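Local coordinates for protein ketosynthase (Streptomyces sp. MSC090213JE08, PDB 6KXD) that probably condenses acyl and malonyl units carried on acyl carrier protein, as the ketosynthase of a highly reducing type II polyketide synthase, at residues R7-L12 against E241-A246; N273-A278 against I316-G321. One frame throughout, in Å; residues are numbered along the deposited sequence.

Contact 1 joins the start of strand 10-19 to the end of strand 234-242 and the helical turn after it, in the N-terminal half of the thiolase-like ketosynthase fold. Contact 2 joins helix 274-288 to helix 306-320 in the C-terminal half. Their centres lie 30 Å apart and the two do not touch. Both are partly buried and sit toward the outside of the chain. Contact 1 rests mainly on backbone bonds between strands, with one salt bridge beyond the end of the ladder. Contact 2 has no backbone bond across it. A two-pronged salt bridge grips its outer side, and a small alanine-valine patch packs beneath.

Contact 1: residues R7-L12 against E241-A246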
ATOM      1  N   ARG A   7     -11.471  11.315 -22.129  1.00 78.26           N
ATOM      2  CA  ARG A   7     -10.888  10.300 -21.188  1.00 75.92           C
ATOM      3  C   ARG A   7     -11.990   9.343 -20.731  1.00 70.18           C
ATOM      4  O   ARG A   7     -13.147   9.736 -20.599  1.00 64.36           O
ATOM      5  CB  ARG A   7     -10.210  10.983 -19.993  1.00 78.54           C
ATOM      6  CG  ARG A   7     -11.160  11.417 -18.887  1.00 75.52           C
ATOM      7  CD  ARG A   7     -10.406  11.976 -17.697  1.00 76.78           C
ATOM      8  NE  ARG A   7     -11.336  12.546 -16.739  1.00 70.24           N
ATOM      9  CZ  ARG A   7     -11.014  13.434 -15.816  1.00 68.49           C
ATOM     10  NH1 ARG A   7      -9.742  13.722 -15.603  1.00 59.85           N
ATOM     11  NH2 ARG A   7     -11.971  14.054 -15.141  1.00 64.68           N
ATOM     12  N   ARG A   8     -11.620   8.081 -20.499  1.00 67.70           N
ATOM     13  CA  ARG A   8     -12.601   7.027 -20.257  1.00 63.36           C
ATOM     14  C   ARG A   8     -13.270   7.285 -18.910  1.00 61.24           C
ATOM     15  O   ARG A   8     -12.608   7.679 -17.941  1.00 57.39           O
ATOM     16  CB  ARG A   8     -11.975   5.632 -20.243  1.00 65.01           C
ATOM     17  CG  ARG A   8     -11.056   5.343 -21.420  1.00 72.58           C
ATOM     18  CD  ARG A   8     -11.072   3.867 -21.763  1.00 77.12           C
ATOM     19  NE  ARG A   8     -10.925   3.031 -20.575  1.00 70.32           N
ATOM     20  CZ  ARG A   8     -11.233   1.737 -20.510  1.00 71.97           C
ATOM     21  NH1 ARG A   8     -12.193   1.230 -21.272  1.00 75.62           N
ATOM     22  NH2 ARG A   8     -10.564   0.952 -19.684  1.00 56.32           N
ATOM     23  N   ARG A   9     -14.582   7.047 -18.881  1.00 57.47           N
ATOM     24  CA  ARG A   9     -15.409   7.265 -17.709  1.00 56.19           C
ATOM     25  C   ARG A   9     -15.492   5.946 -16.942  1.00 55.47           C
ATOM     26  O   ARG A   9     -15.476   4.889 -17.529  1.00 53.84           O
ATOM     27  CB  ARG A   9     -16.801   7.762 -18.107  1.00 60.38           C
ATOM     28  CG  ARG A   9     -16.880   9.255 -18.403  1.00 58.78           C
ATOM     29  CD  ARG A   9     -18.225   9.656 -18.987  1.00 64.42           C
ATOM     30  NE  ARG A   9     -19.366   8.983 -18.374  1.00 68.58           N
ATOM     31  CZ  ARG A   9     -20.359   9.583 -17.719  1.00 73.37           C
ATOM     32  NH1 ARG A   9     -20.226  10.823 -17.286  1.00 84.52           N
ATOM     33  NH2 ARG A   9     -21.484   8.932 -17.481  1.00 75.29           N
ATOM     34  N   VAL A  10     -15.510   6.048 -15.614  1.00 54.62           N
ATOM     35  CA  VAL A  10     -15.416   4.898 -14.716  1.00 52.30           C
ATOM     36  C   VAL A  10     -16.540   4.979 -13.686  1.00 46.48           C
ATOM     37  O   VAL A  10     -16.712   6.027 -13.043  1.00 55.20           O
ATOM     38  CB  VAL A  10     -14.050   4.892 -14.006  1.00 49.33           C
ATOM     39  CG1 VAL A  10     -13.922   3.732 -13.021  1.00 49.10           C
ATOM     40  CG2 VAL A  10     -12.914   4.932 -15.015  1.00 52.99           C
ATOM     41  N   VAL A  11     -17.208   3.852 -13.453  1.00 52.44           N
ATOM     42  CA  VAL A  11     -18.411   3.793 -12.670  1.00 47.89           C
ATOM     43  C   VAL A  11     -18.313   2.683 -11.627  1.00 50.37           C
ATOM     44  O   VAL A  11     -17.588   1.716 -11.793  1.00 49.31           O
ATOM     45  CB  VAL A  11     -19.639   3.620 -13.588  1.00 54.40           C
ATOM     46  CG1 VAL A  11     -19.927   4.914 -14.350  1.00 51.96           C
ATOM     47  CG2 VAL A  11     -19.480   2.450 -14.555  1.00 50.63           C
ATOM     48  N   LEU A  12     -19.057   2.886 -10.538  1.00 49.41           N
ATOM     49  CA  LEU A  12     -19.154   1.969  -9.448  1.00 49.70           C
ATOM     50  C   LEU A  12     -20.354   1.072  -9.686  1.00 54.42           C
ATOM     51  O   LEU A  12     -21.487   1.523  -9.492  1.00 56.77           O
ATOM     52  CB  LEU A  12     -19.322   2.732  -8.131  1.00 50.29           C
ATOM     53  CG  LEU A  12     -18.112   3.576  -7.719  1.00 53.46           C
ATOM     54  CD1 LEU A  12     -18.399   4.456  -6.514  1.00 50.97           C
ATOM     55  CD2 LEU A  12     -16.915   2.680  -7.429  1.00 52.04           C
ATOM     56  N   GLU A 241     -15.552  -0.029 -12.972  1.00 46.69           N
ATOM     57  CA  GLU A 241     -15.650  -0.557 -14.331  1.00 45.21           C
ATOM     58  C   GLU A 241     -15.664   0.589 -15.318  1.00 42.93           C
ATOM     59  O   GLU A 241     -16.186   1.651 -15.001  1.00 45.36           O
ATOM     60  CB  GLU A 241     -16.958  -1.325 -14.514  1.00 57.41           C
ATOM     61  CG  GLU A 241     -16.893  -2.769 -14.087  1.00 62.93           C
ATOM     62  CD  GLU A 241     -18.136  -3.564 -14.479  1.00 67.07           C
ATOM     63  OE1 GLU A 241     -18.990  -3.785 -13.590  1.00 60.38           O
ATOM     64  OE2 GLU A 241     -18.242  -3.964 -15.670  1.00 69.88           O
ATOM     65  N   SER A 242     -15.077   0.377 -16.498  1.00 50.37           N
ATOM     66  CA  SER A 242     -15.200   1.396 -17.540  1.00 55.73           C
ATOM     67  C   SER A 242     -16.693   1.568 -17.814  1.00 50.49           C
ATOM     68  O   SER A 242     -17.433   0.596 -17.722  1.00 48.12           O
ATOM     69  CB  SER A 242     -14.456   1.037 -18.788  1.00 57.77           C
ATOM     70  OG  SER A 242     -15.076  -0.054 -19.438  1.00 56.01           O
ATOM     71  N   LEU A 243     -17.135   2.805 -18.061  1.00 57.07           N
ATOM     72  CA  LEU A 243     -18.541   3.003 -18.464  1.00 62.34           C
ATOM     73  C   LEU A 243     -18.897   2.054 -19.622  1.00 64.09           C
ATOM     74  O   LEU A 243     -19.938   1.427 -19.598  1.00 67.35           O
ATOM     75  CB  LEU A 243     -18.776   4.461 -18.858  1.00 60.66           C
ATOM     76  CG  LEU A 243     -20.207   4.766 -19.315  1.00 63.69           C
ATOM     77  CD1 LEU A 243     -21.198   4.406 -18.217  1.00 65.24           C
ATOM     78  CD2 LEU A 243     -20.353   6.229 -19.717  1.00 70.08           C
ATOM     79  N   GLU A 244     -18.017   1.968 -20.626  1.00 69.35           N
ATOM     80  CA  GLU A 244     -18.201   1.095 -21.781  1.00 70.33           C
ATOM     81  C   GLU A 244     -18.590  -0.311 -21.330  1.00 73.69           C
ATOM     82  O   GLU A 244     -19.534  -0.887 -21.835  1.00 64.45           O
ATOM     83  CB  GLU A 244     -16.903   0.914 -22.562  1.00 78.82           C
ATOM     84  CG  GLU A 244     -16.618   1.967 -23.603  1.00 88.05           C
ATOM     85  CD  GLU A 244     -15.205   1.826 -24.146  1.00 98.79           C
ATOM     86  OE1 GLU A 244     -15.046   1.194 -25.218  1.00 91.19           O
ATOM     87  OE2 GLU A 244     -14.258   2.312 -23.473  1.00100.11           O
ATOM     88  N   SER A 245     -17.783  -0.867 -20.418  1.00 68.17           N
ATOM     89  CA  SER A 245     -17.896  -2.246 -19.969  1.00 66.09           C
ATOM     90  C   SER A 245     -19.156  -2.456 -19.117  1.00 60.13           C
ATOM     91  O   SER A 245     -19.750  -3.507 -19.126  1.00 61.87           O
ATOM     92  CB  SER A 245     -16.672  -2.634 -19.180  1.00 70.95           C
ATOM     93  OG  SER A 245     -16.923  -3.835 -18.472  1.00 74.77           O
ATOM     94  N   ALA A 246     -19.502  -1.459 -18.306  1.00 66.59           N
ATOM     95  CA  ALA A 246     -20.699  -1.504 -17.471  1.00 66.46           C
ATOM     96  C   ALA A 246     -21.957  -1.478 -18.360  1.00 75.69           C
ATOM     97  O   ALA A 246     -22.806  -2.376 -18.264  1.00 71.25           O
ATOM     98  CB  ALA A 246     -20.674  -0.338 -16.517  1.00 68.27           C
TER
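The end of the antiparallel ladder between strands 10-19 and 234-242, where the latter gives way to helix 243-247, forms this contact. Val11 and Glu241 are a hydrogen-bonded pair: Val11 N reaches Glu241 O at 2.9 Å, and Glu241 N bonds back to Val11 O. Val10 and Ser242 follow as a non-hydrogen-bonded pair. The ladder is extended by Leu243 N, which donates to Arg9 O at 2.7 Å. Val11 CG2 takes the crowded position between backbone N and carbonyl carbon (CG1 at chi1 -72°) and touches Ala246 CB at 3.6 Å. The Arg9 chain runs beside Leu243, with Arg9 NE 3.2 Å from Leu243 CD2, before NH1 pairs with Glu256. Arg8 lays one guanidinium face over Ser242 CB. Its NH1 meets Glu244 OE2 at 3.2 Å, in the guanidinium plane but above the carboxylate plane. Arg8 NH2 also donates to Ile184 O. Ser242 OG caps the helix by accepting from Ser245 N. An alanine in place of Arg8 would probably leave Glu244 OE2 and Ile184 O without this donor. The backbone bonds fix the strand register, while the Arg8-Glu244 pair, beyond the ladder, ties the segment before strand 10-19 to helix 243-247.

Contact 2: residues N273-A278 against I316-G321; sequences NRDGIA and IVDVYG
This is a helix-helix contact in the C-terminal half of the ketosynthase fold, between the first turn of helix 274-288 and the last turn of helix 306-320. The short axes approach to 9.1 Å and cross at -49°. Arg274 and Asp318 form a side-on, two-nitrogen salt bridge. Arg274 NE donates to Asp318 OD2 at 2.8 Å, and Arg274 NH2 donates to Asp318 OD1 at 2.7 Å. OD1 uses its syn lone pair. OD2 is met on its syn side, somewhat out of the carboxylate plane. The two flat groups are nearly coplanar, 30° apart. Arg274 starts with CG anti to the backbone N (chi1 171°) and stays extended to NE, crossing to the neighbouring helix. Its chain also touches Thr311 and Ala314. Deeper in, Ala278 CB packs on Val319 CG2 at 3.7 Å. Val319 CG2 also lies 3.6 Å from Ala278 O. Ile281 and Arg282 continue the packing around Val319. Asn273 caps helix 274-288, with OD1 accepting from Gly276 N on a lone pair. Asp275 OD1 lies 4.4 Å from Asp318 OD2. With two bonds, Arg274 holds the Asp318 carboxylate against rotation, and its charge probably offsets the repulsion between the two aspartates.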
ATOM      1  N   ASN A 273      -1.946  18.176   8.138  1.00 41.16           N
ATOM      2  CA  ASN A 273      -1.407  19.410   7.635  1.00 42.62           C
ATOM      3  C   ASN A 273      -2.489  20.103   6.833  1.00 38.84           C
ATOM      4  O   ASN A 273      -3.048  19.559   5.898  1.00 40.17           O
ATOM      5  CB  ASN A 273      -0.188  19.148   6.766  1.00 44.14           C
ATOM      6  CG  ASN A 273       0.512  20.429   6.364  1.00 40.95           C
ATOM      7  OD1 ASN A 273       0.140  21.050   5.365  1.00 43.87           O
ATOM      8  ND2 ASN A 273       1.518  20.793   7.129  1.00 44.28           N
ATOM      9  N   ARG A 274      -2.799  21.347   7.209  1.00 41.13           N
ATOM     10  CA  ARG A 274      -3.872  22.046   6.580  1.00 38.67           C
ATOM     11  C   ARG A 274      -3.632  22.217   5.061  1.00 38.96           C
ATOM     12  O   ARG A 274      -4.511  22.014   4.227  1.00 39.91           O
ATOM     13  CB  ARG A 274      -3.978  23.391   7.316  1.00 46.75           C
ATOM     14  CG  ARG A 274      -4.918  24.405   6.695  1.00 57.76           C
ATOM     15  CD  ARG A 274      -4.756  25.653   7.541  1.00 59.99           C
ATOM     16  NE  ARG A 274      -5.395  26.787   6.923  1.00 69.16           N
ATOM     17  CZ  ARG A 274      -5.571  27.959   7.522  1.00 74.44           C
ATOM     18  NH1 ARG A 274      -5.077  28.166   8.734  1.00 71.54           N
ATOM     19  NH2 ARG A 274      -6.255  28.905   6.909  1.00 67.99           N
ATOM     20  N   ASP A 275      -2.436  22.724   4.713  1.00 41.78           N
ATOM     21  CA  ASP A 275      -2.058  23.013   3.302  1.00 48.75           C
ATOM     22  C   ASP A 275      -2.099  21.715   2.484  1.00 44.75           C
ATOM     23  O   ASP A 275      -2.597  21.687   1.339  1.00 43.21           O
ATOM     24  CB  ASP A 275      -0.673  23.684   3.238  1.00 49.99           C
ATOM     25  CG  ASP A 275      -0.664  25.129   3.735  1.00 68.13           C
ATOM     26  OD1 ASP A 275      -1.748  25.634   4.167  1.00 68.69           O
ATOM     27  OD2 ASP A 275       0.418  25.757   3.668  1.00 74.36           O
ATOM     28  N   GLY A 276      -1.588  20.641   3.101  1.00 44.24           N
ATOM     29  CA  GLY A 276      -1.553  19.333   2.474  1.00 42.66           C
ATOM     30  C   GLY A 276      -2.947  18.810   2.166  1.00 37.23           C
ATOM     31  O   GLY A 276      -3.264  18.382   1.046  1.00 39.08           O
ATOM     32  N   ILE A 277      -3.844  18.874   3.149  1.00 40.24           N
ATOM     33  CA  ILE A 277      -5.237  18.462   2.898  1.00 42.12           C
ATOM     34  C   ILE A 277      -5.853  19.353   1.806  1.00 41.23           C
ATOM     35  O   ILE A 277      -6.525  18.878   0.904  1.00 39.49           O
ATOM     36  CB  ILE A 277      -6.071  18.482   4.183  1.00 42.33           C
ATOM     37  CG1 ILE A 277      -5.465  17.578   5.260  1.00 47.39           C
ATOM     38  CG2 ILE A 277      -7.521  18.107   3.877  1.00 46.89           C
ATOM     39  CD1 ILE A 277      -6.170  17.643   6.568  1.00 46.45           C
ATOM     40  N   ALA A 278      -5.657  20.671   1.912  1.00 40.70           N
ATOM     41  CA  ALA A 278      -6.256  21.589   0.964  1.00 43.60           C
ATOM     42  C   ALA A 278      -5.762  21.278  -0.460  1.00 42.79           C
ATOM     43  O   ALA A 278      -6.531  21.236  -1.400  1.00 42.00           O
ATOM     44  CB  ALA A 278      -5.962  23.025   1.385  1.00 44.79           C
ATOM     45  N   ILE A 316     -10.709  22.641   4.550  1.00 46.41           N
ATOM     46  CA  ILE A 316     -11.965  22.684   3.842  1.00 46.18           C
ATOM     47  C   ILE A 316     -12.354  24.164   3.621  1.00 47.33           C
ATOM     48  O   ILE A 316     -12.700  24.560   2.513  1.00 47.23           O
ATOM     49  CB  ILE A 316     -13.053  21.872   4.581  1.00 49.13           C
ATOM     50  CG1 ILE A 316     -12.790  20.368   4.432  1.00 49.29           C
ATOM     51  CG2 ILE A 316     -14.443  22.229   4.059  1.00 48.01           C
ATOM     52  CD1 ILE A 316     -13.566  19.491   5.395  1.00 48.44           C
ATOM     53  N   VAL A 317     -12.252  24.957   4.679  1.00 52.77           N
ATOM     54  CA  VAL A 317     -12.618  26.372   4.618  1.00 55.45           C
ATOM     55  C   VAL A 317     -11.633  27.113   3.697  1.00 59.45           C
ATOM     56  O   VAL A 317     -12.039  27.998   2.940  1.00 61.97           O
ATOM     57  CB  VAL A 317     -12.697  26.984   6.030  1.00 60.39           C
ATOM     58  CG1 VAL A 317     -12.851  28.502   5.976  1.00 65.20           C
ATOM     59  CG2 VAL A 317     -13.810  26.365   6.858  1.00 63.18           C
ATOM     60  N   ASP A 318     -10.343  26.736   3.714  1.00 56.03           N
ATOM     61  CA  ASP A 318      -9.393  27.303   2.763  1.00 58.49           C
ATOM     62  C   ASP A 318      -9.869  27.100   1.331  1.00 57.45           C
ATOM     63  O   ASP A 318      -9.771  28.014   0.524  1.00 52.24           O
ATOM     64  CB  ASP A 318      -8.001  26.684   2.827  1.00 65.11           C
ATOM     65  CG  ASP A 318      -7.152  27.189   3.966  1.00 72.94           C
ATOM     66  OD1 ASP A 318      -7.568  28.169   4.621  1.00 70.84           O
ATOM     67  OD2 ASP A 318      -6.080  26.583   4.189  1.00 74.50           O
ATOM     68  N   VAL A 319     -10.335  25.889   1.003  1.00 48.05           N
ATOM     69  CA  VAL A 319     -10.606  25.563  -0.337  1.00 48.98           C
ATOM     70  C   VAL A 319     -11.961  26.138  -0.772  1.00 52.03           C
ATOM     71  O   VAL A 319     -12.138  26.511  -1.917  1.00 55.49           O
ATOM     72  CB  VAL A 319     -10.576  24.037  -0.551  1.00 52.82           C
ATOM     73  CG1 VAL A 319     -11.208  23.663  -1.874  1.00 56.22           C
ATOM     74  CG2 VAL A 319      -9.152  23.507  -0.428  1.00 55.51           C
ATOM     75  N   TYR A 320     -12.937  26.106   0.122  1.00 49.63           N
ATOM     76  CA  TYR A 320     -14.312  26.359  -0.257  1.00 61.35           C
ATOM     77  C   TYR A 320     -14.721  27.790   0.073  1.00 56.56           C
ATOM     78  O   TYR A 320     -15.804  28.181  -0.291  1.00 62.80           O
ATOM     79  CB  TYR A 320     -15.257  25.378   0.437  1.00 55.41           C
ATOM     80  CG  TYR A 320     -15.253  24.019  -0.211  1.00 59.32           C
ATOM     81  CD1 TYR A 320     -16.131  23.730  -1.243  1.00 62.35           C
ATOM     82  CD2 TYR A 320     -14.339  23.043   0.160  1.00 61.90           C
ATOM     83  CE1 TYR A 320     -16.121  22.499  -1.874  1.00 66.05           C
ATOM     84  CE2 TYR A 320     -14.328  21.804  -0.453  1.00 54.02           C
ATOM     85  CZ  TYR A 320     -15.216  21.532  -1.475  1.00 57.00           C
ATOM     86  OH  TYR A 320     -15.237  20.325  -2.105  1.00 60.52           O
ATOM     87  N   GLY A 321     -13.845  28.520   0.765  1.00 57.52           N
ATOM     88  CA  GLY A 321     -14.245  29.738   1.457  1.00 69.12           C
ATOM     89  C   GLY A 321     -15.108  29.422   2.667  1.00 71.56           C
ATOM     90  O   GLY A 321     -15.265  28.255   3.081  1.00 70.23           O
TER